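Local coordinates for protein endo alpha-1,4 polygalactosaminidase (Neosartorya fumigata, PDB 6OJ1) that probably cleaves alpha-1,4-linked galactosamine polymers from within the chain, as an endo-acting glycoside hydrolase that disrupts microbial biofilms, at residues Trp34-Gly39 and Met200-Asn205; Lys41-Leu46 and Glu58-Asp63. All blocks are in the same frame, centred on the assembly; numbering follows the deposited sequence.

Contact 1: Trp34-Gly39 and Met200-Asn205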
ATOM      1  N   TRP A  34     -14.708   0.120   8.581  1.00 26.23           N
ATOM      2  CA  TRP A  34     -14.418   1.306   7.781  1.00 26.41           C
ATOM      3  C   TRP A  34     -14.259   0.904   6.317  1.00 31.95           C
ATOM      4  O   TRP A  34     -13.262   0.269   5.943  1.00 25.73           O
ATOM      5  CB  TRP A  34     -13.171   2.032   8.279  1.00 24.61           C
ATOM      6  CG  TRP A  34     -12.736   3.124   7.328  1.00 24.75           C
ATOM      7  CD1 TRP A  34     -13.536   4.084   6.768  1.00 25.54           C
ATOM      8  CD2 TRP A  34     -11.413   3.363   6.828  1.00 26.50           C
ATOM      9  NE1 TRP A  34     -12.789   4.903   5.952  1.00 24.49           N
ATOM     10  CE2 TRP A  34     -11.485   4.480   5.968  1.00 27.16           C
ATOM     11  CE3 TRP A  34     -10.176   2.741   7.023  1.00 20.99           C
ATOM     12  CZ2 TRP A  34     -10.371   4.988   5.306  1.00 23.26           C
ATOM     13  CZ3 TRP A  34      -9.058   3.253   6.368  1.00 20.23           C
ATOM     14  CH2 TRP A  34      -9.167   4.360   5.515  1.00 25.48           C
ATOM     15  N   GLN A  35     -15.231   1.293   5.494  1.00 28.42           N
ATOM     16  CA  GLN A  35     -15.150   1.121   4.040  1.00 28.40           C
ATOM     17  C   GLN A  35     -15.160   2.493   3.384  1.00 27.08           C
ATOM     18  O   GLN A  35     -16.239   3.080   3.185  1.00 30.74           O
ATOM     19  CB  GLN A  35     -16.305   0.272   3.515  1.00 29.84           C
ATOM     20  CG  GLN A  35     -16.340   0.168   1.993  1.00 33.98           C
ATOM     21  CD  GLN A  35     -15.073  -0.446   1.409  1.00 30.82           C
ATOM     22  OE1 GLN A  35     -14.855  -1.655   1.511  1.00 27.03           O
ATOM     23  NE2 GLN A  35     -14.232   0.389   0.784  1.00 24.97           N
ATOM     24  N   PRO A  36     -13.998   3.047   3.031  1.00 27.59           N
ATOM     25  CA  PRO A  36     -13.979   4.369   2.384  1.00 25.84           C
ATOM     26  C   PRO A  36     -14.708   4.353   1.046  1.00 31.26           C
ATOM     27  O   PRO A  36     -14.801   3.327   0.369  1.00 27.68           O
ATOM     28  CB  PRO A  36     -12.486   4.656   2.209  1.00 24.21           C
ATOM     29  CG  PRO A  36     -11.840   3.266   2.169  1.00 22.35           C
ATOM     30  CD  PRO A  36     -12.652   2.467   3.164  1.00 23.17           C
ATOM     31  N   ALA A  37     -15.244   5.515   0.668  1.00 26.93           N
ATOM     32  CA  ALA A  37     -16.046   5.590  -0.541  1.00 33.88           C
ATOM     33  C   ALA A  37     -15.153   5.660  -1.774  1.00 25.32           C
ATOM     34  O   ALA A  37     -14.014   6.126  -1.714  1.00 30.46           O
ATOM     35  CB  ALA A  37     -16.973   6.804  -0.498  1.00 43.59           C
ATOM     36  N   VAL A  38     -15.682   5.163  -2.897  1.00 28.24           N
ATOM     37  CA  VAL A  38     -15.042   5.380  -4.186  1.00 28.92           C
ATOM     38  C   VAL A  38     -14.809   6.872  -4.381  1.00 30.55           C
ATOM     39  O   VAL A  38     -15.675   7.696  -4.073  1.00 34.00           O
ATOM     40  CB  VAL A  38     -15.912   4.804  -5.318  1.00 29.77           C
ATOM     41  CG1 VAL A  38     -15.360   5.221  -6.679  1.00 28.28           C
ATOM     42  CG2 VAL A  38     -15.991   3.281  -5.216  1.00 30.31           C
ATOM     43  N   GLY A  39     -13.630   7.223  -4.881  1.00 30.77           N
ATOM     44  CA  GLY A  39     -13.316   8.610  -5.166  1.00 30.77           C
ATOM     45  C   GLY A  39     -12.772   9.417  -4.004  1.00 34.95           C
ATOM     46  O   GLY A  39     -12.483  10.611  -4.182  1.00 34.72           O
ATOM     47  N   MET A 200     -10.869  -7.217   0.805  1.00 21.36           N
ATOM     48  CA  MET A 200     -10.180  -5.943   0.624  1.00 19.91           C
ATOM     49  C   MET A 200     -11.155  -4.780   0.756  1.00 23.61           C
ATOM     50  O   MET A 200     -12.313  -4.880   0.352  1.00 21.62           O
ATOM     51  CB  MET A 200      -9.503  -5.857  -0.755  1.00 22.11           C
ATOM     52  CG  MET A 200      -8.441  -6.924  -1.049  1.00 17.34           C
ATOM     53  SD  MET A 200      -7.031  -6.865   0.061  1.00 19.86           S
ATOM     54  CE  MET A 200      -7.468  -8.188   1.206  1.00 18.09           C
ATOM     55  N   GLN A 201     -10.672  -3.659   1.297  1.00 19.48           N
ATOM     56  CA  GLN A 201     -11.468  -2.436   1.300  1.00 24.20           C
ATOM     57  C   GLN A 201     -11.050  -1.454   0.206  1.00 23.57           C
ATOM     58  O   GLN A 201     -11.778  -0.481  -0.039  1.00 21.37           O
ATOM     59  CB  GLN A 201     -11.402  -1.739   2.674  1.00 21.18           C
ATOM     60  CG  GLN A 201     -12.240  -2.426   3.783  1.00 22.74           C
ATOM     61  CD  GLN A 201     -11.791  -3.834   4.094  1.00 20.18           C
ATOM     62  OE1 GLN A 201     -10.710  -4.051   4.640  1.00 22.77           O
ATOM     63  NE2 GLN A 201     -12.630  -4.806   3.770  1.00 22.43           N
ATOM     64  N   TRP A 202      -9.916  -1.684  -0.450  1.00 21.24           N
ATOM     65  CA  TRP A 202      -9.461  -0.837  -1.550  1.00 19.62           C
ATOM     66  C   TRP A 202      -8.360  -1.566  -2.304  1.00 20.36           C
ATOM     67  O   TRP A 202      -7.874  -2.621  -1.886  1.00 20.39           O
ATOM     68  CB  TRP A 202      -8.912   0.509  -1.053  1.00 17.86           C
ATOM     69  CG  TRP A 202      -7.784   0.344  -0.065  1.00 17.74           C
ATOM     70  CD1 TRP A 202      -6.471   0.054  -0.341  1.00 16.63           C
ATOM     71  CD2 TRP A 202      -7.878   0.438   1.361  1.00 19.84           C
ATOM     72  NE1 TRP A 202      -5.744  -0.027   0.830  1.00 19.37           N
ATOM     73  CE2 TRP A 202      -6.586   0.194   1.887  1.00 21.09           C
ATOM     74  CE3 TRP A 202      -8.931   0.700   2.249  1.00 21.61           C
ATOM     75  CZ2 TRP A 202      -6.316   0.224   3.256  1.00 15.32           C
ATOM     76  CZ3 TRP A 202      -8.661   0.722   3.610  1.00 20.97           C
ATOM     77  CH2 TRP A 202      -7.370   0.481   4.098  1.00 16.84           C
ATOM     78  N   SER A 203      -7.941  -0.946  -3.402  1.00 19.29           N
ATOM     79  CA  SER A 203      -6.691  -1.219  -4.093  1.00 17.68           C
ATOM     80  C   SER A 203      -5.773  -0.013  -3.935  1.00 20.77           C
ATOM     81  O   SER A 203      -6.227   1.129  -4.022  1.00 20.58           O
ATOM     82  CB  SER A 203      -6.953  -1.474  -5.587  1.00 17.84           C
ATOM     83  OG  SER A 203      -5.751  -1.368  -6.340  1.00 21.91           O
ATOM     84  N   VAL A 204      -4.491  -0.250  -3.690  1.00 19.61           N
ATOM     85  CA  VAL A 204      -3.472   0.768  -3.940  1.00 17.78           C
ATOM     86  C   VAL A 204      -2.769   0.355  -5.224  1.00 21.50           C
ATOM     87  O   VAL A 204      -2.199  -0.744  -5.297  1.00 20.73           O
ATOM     88  CB  VAL A 204      -2.470   0.907  -2.780  1.00 18.79           C
ATOM     89  CG1 VAL A 204      -1.332   1.849  -3.197  1.00 20.18           C
ATOM     90  CG2 VAL A 204      -3.150   1.456  -1.515  1.00 17.27           C
ATOM     91  N   ASN A 205      -2.834   1.210  -6.249  1.00 19.02           N
ATOM     92  CA  ASN A 205      -2.224   0.911  -7.534  1.00 18.87           C
ATOM     93  C   ASN A 205      -1.147   1.925  -7.872  1.00 21.21           C
ATOM     94  O   ASN A 205      -1.340   3.134  -7.694  1.00 22.48           O
ATOM     95  CB  ASN A 205      -3.240   0.907  -8.662  1.00 22.64           C
ATOM     96  CG  ASN A 205      -2.572   0.791 -10.006  1.00 23.36           C
ATOM     97  OD1 ASN A 205      -2.283   1.792 -10.647  1.00 24.05           O
ATOM     98  ND2 ASN A 205      -2.241  -0.435 -10.401  1.00 22.83           N
TER
HETATM   99  O   HOH W   1     -15.430  -4.010   2.711  1.00 28.64           O
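Trp-34 and Trp-202 meet through the outer atoms of their six-membered rings, at the N-terminal end of a strand in this family GH114 (beta/alpha)-barrel. The nearest atoms are Trp-34 CZ3 and Trp-202 CZ3, 3.8 Å apart. The two side chains cross at about a right angle. Their ring planes are inclined by 54°, and CZ3 and CH2 of each ring do the touching. Pro-36 fills in beside them. Its CD sits over one face of the Trp-34 ring, toward the rim, and its CG reaches Trp-202 CE3 at 3.9 Å. Outside the two segments, Lys-81 makes a cation-pi contact with Trp-34, and Phe-228 packs edge-to-face with Trp-202.

The polar half lies between Gln-35 and Gln-201, whose amide planes are 55° apart. With Gln-35 CG anti to the backbone N (chi1 175°), a bend at chi2 turns CD toward Gln-201 O. NE2 of Gln-35 donates to Gln-201 O at 2.7 Å and to Pro-36 O at 3.0 Å. Both acceptors lie close to the amide plane, and each is met on a lone pair in its carbonyl plane. The two nearly straight N-H bonds of this one nitrogen fix the rotation of the amide. The Gln-201 side chain is turned elsewhere: its OE1 accepts from His-178 NE2 and Ile-184 N. This contact ties the loop before the first barrel strand to the start of strand 202-206. One water joins the two amides, donating to Gln-35 OE1 at 2.7 Å and accepting from Gln-201 NE2 at 3.1 Å.

Contact 2: Lys41-Leu46 and Glu58-Asp63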
ATOM      1  N   LYS A  41     -10.535  11.404  -1.738  1.00 27.29           N
ATOM      2  CA  LYS A  41      -9.232  12.023  -1.949  1.00 23.40           C
ATOM      3  C   LYS A  41      -8.244  11.567  -0.884  1.00 25.19           C
ATOM      4  O   LYS A  41      -8.579  11.476   0.302  1.00 26.97           O
ATOM      5  CB  LYS A  41      -9.367  13.544  -1.914  1.00 26.55           C
ATOM      6  CG  LYS A  41      -8.101  14.301  -2.267  1.00 24.90           C
ATOM      7  CD  LYS A  41      -8.398  15.811  -2.273  1.00 30.09           C
ATOM      8  CE  LYS A  41      -7.147  16.642  -2.484  1.00 28.78           C
ATOM      9  NZ  LYS A  41      -7.482  18.105  -2.456  1.00 35.92           N
ATOM     10  N   TRP A  42      -7.009  11.295  -1.304  1.00 23.98           N
ATOM     11  CA  TRP A  42      -6.005  10.798  -0.378  1.00 20.84           C
ATOM     12  C   TRP A  42      -4.675  11.499  -0.615  1.00 23.67           C
ATOM     13  O   TRP A  42      -4.476  12.222  -1.597  1.00 22.07           O
ATOM     14  CB  TRP A  42      -5.833   9.272  -0.474  1.00 22.13           C
ATOM     15  CG  TRP A  42      -5.097   8.749  -1.694  1.00 20.96           C
ATOM     16  CD1 TRP A  42      -5.334   9.065  -3.003  1.00 23.96           C
ATOM     17  CD2 TRP A  42      -4.048   7.763  -1.703  1.00 21.66           C
ATOM     18  NE1 TRP A  42      -4.475   8.359  -3.824  1.00 23.16           N
ATOM     19  CE2 TRP A  42      -3.675   7.559  -3.054  1.00 22.75           C
ATOM     20  CE3 TRP A  42      -3.384   7.041  -0.699  1.00 21.31           C
ATOM     21  CZ2 TRP A  42      -2.666   6.668  -3.431  1.00 19.53           C
ATOM     22  CZ3 TRP A  42      -2.376   6.144  -1.069  1.00 18.24           C
ATOM     23  CH2 TRP A  42      -2.032   5.963  -2.429  1.00 21.08           C
ATOM     24  N   GLN A  43      -3.778  11.282   0.337  1.00 20.70           N
ATOM     25  CA  GLN A  43      -2.384  11.677   0.273  1.00 19.21           C
ATOM     26  C   GLN A  43      -1.576  10.489   0.768  1.00 19.15           C
ATOM     27  O   GLN A  43      -2.048   9.717   1.604  1.00 22.89           O
ATOM     28  CB  GLN A  43      -2.131  12.947   1.125  1.00 19.86           C
ATOM     29  CG  GLN A  43      -0.683  13.203   1.594  1.00 21.80           C
ATOM     30  CD  GLN A  43       0.280  13.626   0.480  1.00 26.05           C
ATOM     31  OE1 GLN A  43       0.271  13.071  -0.614  1.00 18.60           O
ATOM     32  NE2 GLN A  43       1.121  14.617   0.767  1.00 19.09           N
ATOM     33  N   ILE A  44      -0.373  10.323   0.230  1.00 17.71           N
ATOM     34  CA  ILE A  44       0.541   9.290   0.691  1.00 18.84           C
ATOM     35  C   ILE A  44       1.912   9.920   0.879  1.00 16.32           C
ATOM     36  O   ILE A  44       2.362  10.711   0.042  1.00 18.46           O
ATOM     37  CB  ILE A  44       0.611   8.083  -0.270  1.00 19.15           C
ATOM     38  CG1 ILE A  44       1.681   7.088   0.206  1.00 15.93           C
ATOM     39  CG2 ILE A  44       0.857   8.522  -1.721  1.00 18.15           C
ATOM     40  CD1 ILE A  44       1.624   5.711  -0.495  1.00 19.32           C
ATOM     41  N   GLU A  45       2.557   9.605   1.998  1.00 17.12           N
ATOM     42  CA  GLU A  45       3.885  10.154   2.281  1.00 17.53           C
ATOM     43  C   GLU A  45       4.616   9.095   3.093  1.00 18.39           C
ATOM     44  O   GLU A  45       4.280   8.874   4.257  1.00 16.04           O
ATOM     45  CB  GLU A  45       3.806  11.481   3.032  1.00 16.89           C
ATOM     46  CG  GLU A  45       5.138  12.246   3.052  1.00 15.67           C
ATOM     47  CD  GLU A  45       6.100  11.701   4.087  1.00 16.75           C
ATOM     48  OE1 GLU A  45       5.771  11.769   5.294  1.00 17.98           O
ATOM     49  OE2 GLU A  45       7.174  11.182   3.691  1.00 18.53           O
ATOM     50  N   LEU A  46       5.604   8.443   2.472  1.00 18.68           N
ATOM     51  CA  LEU A  46       6.295   7.305   3.062  1.00 16.85           C
ATOM     52  C   LEU A  46       7.763   7.562   3.353  1.00 19.35           C
ATOM     53  O   LEU A  46       8.391   6.734   4.025  1.00 18.39           O
ATOM     54  CB  LEU A  46       6.199   6.079   2.130  1.00 13.93           C
ATOM     55  CG  LEU A  46       4.798   5.626   1.772  1.00 15.62           C
ATOM     56  CD1 LEU A  46       4.897   4.264   1.023  1.00 16.43           C
ATOM     57  CD2 LEU A  46       3.969   5.494   3.041  1.00 16.48           C
ATOM     58  N   GLU A  58      -8.923  13.417   2.641  1.00 28.33           N
ATOM     59  CA  GLU A  58      -9.633  12.727   3.716  1.00 31.12           C
ATOM     60  C   GLU A  58      -8.819  11.584   4.294  1.00 27.80           C
ATOM     61  O   GLU A  58      -9.032  11.203   5.448  1.00 28.10           O
ATOM     62  CB  GLU A  58     -10.964  12.151   3.227  1.00 32.54           C
ATOM     63  CG  GLU A  58     -12.067  13.138   2.958  1.00 47.25           C
ATOM     64  CD  GLU A  58     -13.367  12.431   2.608  1.00 53.80           C
ATOM     65  OE1 GLU A  58     -13.798  11.551   3.391  1.00 53.06           O
ATOM     66  OE2 GLU A  58     -13.940  12.735   1.541  1.00 55.93           O
ATOM     67  N   ILE A  59      -7.927  10.988   3.501  1.00 21.87           N
ATOM     68  CA  ILE A  59      -7.179   9.807   3.909  1.00 20.27           C
ATOM     69  C   ILE A  59      -5.698  10.090   3.720  1.00 20.49           C
ATOM     70  O   ILE A  59      -5.291  10.575   2.660  1.00 22.09           O
ATOM     71  CB  ILE A  59      -7.583   8.556   3.097  1.00 23.93           C
ATOM     72  CG1 ILE A  59      -9.028   8.148   3.405  1.00 26.29           C
ATOM     73  CG2 ILE A  59      -6.619   7.424   3.376  1.00 22.03           C
ATOM     74  CD1 ILE A  59      -9.577   7.085   2.437  1.00 27.32           C
ATOM     75  N   TYR A  60      -4.897   9.786   4.739  1.00 22.36           N
ATOM     76  CA  TYR A  60      -3.443   9.866   4.656  1.00 19.07           C
ATOM     77  C   TYR A  60      -2.860   8.473   4.825  1.00 22.10           C
ATOM     78  O   TYR A  60      -3.185   7.792   5.795  1.00 20.68           O
ATOM     79  CB  TYR A  60      -2.863  10.784   5.741  1.00 18.73           C
ATOM     80  CG  TYR A  60      -2.835  12.272   5.408  1.00 17.29           C
ATOM     81  CD1 TYR A  60      -3.997  12.963   5.109  1.00 20.11           C
ATOM     82  CD2 TYR A  60      -1.636  12.978   5.426  1.00 19.27           C
ATOM     83  CE1 TYR A  60      -3.968  14.322   4.817  1.00 26.33           C
ATOM     84  CE2 TYR A  60      -1.596  14.324   5.133  1.00 22.23           C
ATOM     85  CZ  TYR A  60      -2.768  14.991   4.833  1.00 28.51           C
ATOM     86  OH  TYR A  60      -2.747  16.341   4.552  1.00 26.00           O
ATOM     87  N   ASP A  61      -2.004   8.061   3.885  1.00 17.40           N
ATOM     88  CA  ASP A  61      -1.285   6.787   3.936  1.00 16.58           C
ATOM     89  C   ASP A  61       0.158   7.131   4.313  1.00 20.12           C
ATOM     90  O   ASP A  61       0.854   7.828   3.563  1.00 19.39           O
ATOM     91  CB  ASP A  61      -1.385   6.076   2.583  1.00 17.53           C
ATOM     92  CG  ASP A  61      -0.745   4.698   2.567  1.00 19.31           C
ATOM     93  OD1 ASP A  61      -0.105   4.283   3.553  1.00 19.64           O
ATOM     94  OD2 ASP A  61      -0.902   4.015   1.528  1.00 18.55           O
ATOM     95  N   ILE A  62       0.595   6.686   5.496  1.00 14.42           N
ATOM     96  CA  ILE A  62       1.902   7.060   6.030  1.00 15.84           C
ATOM     97  C   ILE A  62       2.587   5.826   6.609  1.00 17.51           C
ATOM     98  O   ILE A  62       1.954   4.805   6.899  1.00 15.49           O
ATOM     99  CB  ILE A  62       1.798   8.159   7.104  1.00 16.49           C
ATOM    100  CG1 ILE A  62       0.961   7.656   8.290  1.00 17.52           C
ATOM    101  CG2 ILE A  62       1.165   9.445   6.516  1.00 20.08           C
ATOM    102  CD1 ILE A  62       0.790   8.690   9.423  1.00 20.21           C
ATOM    103  N   ASP A  63       3.901   5.937   6.792  1.00 15.00           N
ATOM    104  CA  ASP A  63       4.692   4.794   7.243  1.00 14.95           C
ATOM    105  C   ASP A  63       4.346   4.380   8.672  1.00 18.34           C
ATOM    106  O   ASP A  63       4.268   5.212   9.581  1.00 18.01           O
ATOM    107  CB  ASP A  63       6.181   5.117   7.126  1.00 14.52           C
ATOM    108  CG  ASP A  63       7.049   3.914   7.440  1.00 18.07           C
ATOM    109  OD1 ASP A  63       7.302   3.103   6.514  1.00 17.90           O
ATOM    110  OD2 ASP A  63       7.434   3.760   8.621  1.00 17.51           O
TER
HETATM  111  O   HOH W   2     -12.677  13.012  -0.750  1.00 39.85           O
HETATM  112  O   HOH W   3       5.507   8.585   6.645  1.00 19.62           O
HETATM  113  O   HOH W   4       8.647   4.051   4.412  1.00 20.93           O
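The Tyr-60 ring carries Gln-43 over one face: Gln-43 CB stands 4.1 Å from the ring centroid, almost on the normal, a CH-pi contact. The Gln-43 amide lies nearly perpendicular to that ring. The Trp-42 ring is met at its edge, in plane, by Asp-61 OD2, which is 3.7 Å from Trp-42 CZ3. With CG anti to the backbone N (chi1 -176°), the Asp-61 side chain lies alongside Trp-42 and Ile-44, pointing the same way. Its OD2 is also 3.7 Å from Ile-44 CD1.

These side chains sit on the first two neighbouring parallel strands of the barrel. Trp-42, Ile-44, Ile-59 and Asp-61 share one face; Trp-42 and Ile-44 also touch Ile-230 of strand 227-231. Gln-43 and Tyr-60 are on the other face. Strand axes are 12° from parallel. Gln-43 N donates to Ile-59 O at 2.9 Å. The bonds from Asp-61 N to Gln-43 O and from Glu-45 N to Asp-61 O are similar. Those from Glu-58 N and Ile-59 N to Lys-41 O are weak.

Waters take over at the ends. One links Lys-41 N to Glu-58 OE2; another donates to Leu-46 O and to Asp-63 OD1, which also forms a salt bridge with Arg-95. Asp-63 OD2 accepts from the backbone N of Phe-65 and of Ile-66. The backbone ladder thus fixes the parallel register, water bridges both ends, and the side chains sort onto two faces.

Both contacts are largely buried and reach the same barrel sheet; contact 2 lies within it, whereas contact 1 fastens a loop to it. Contact 2 pairs the first two strands, neighbours in sequence, through a backbone ladder. Contact 1 closes a much longer loop, within which contact 2 is nested, and it binds a segment without regular structure to the sixth strand through side chains and a glutamine amide. The two meet directly. Ile-59 CD1 packs against Trp-34 CZ2 at 3.6 Å and Pro-36 CB at 3.8 Å, while Val-204 CG1 approaches Trp-42 CH2 at 4.2 Å. Apolar atoms therefore connect Trp-34-Gly-39 and strand 202-206 to the strands of contact 2.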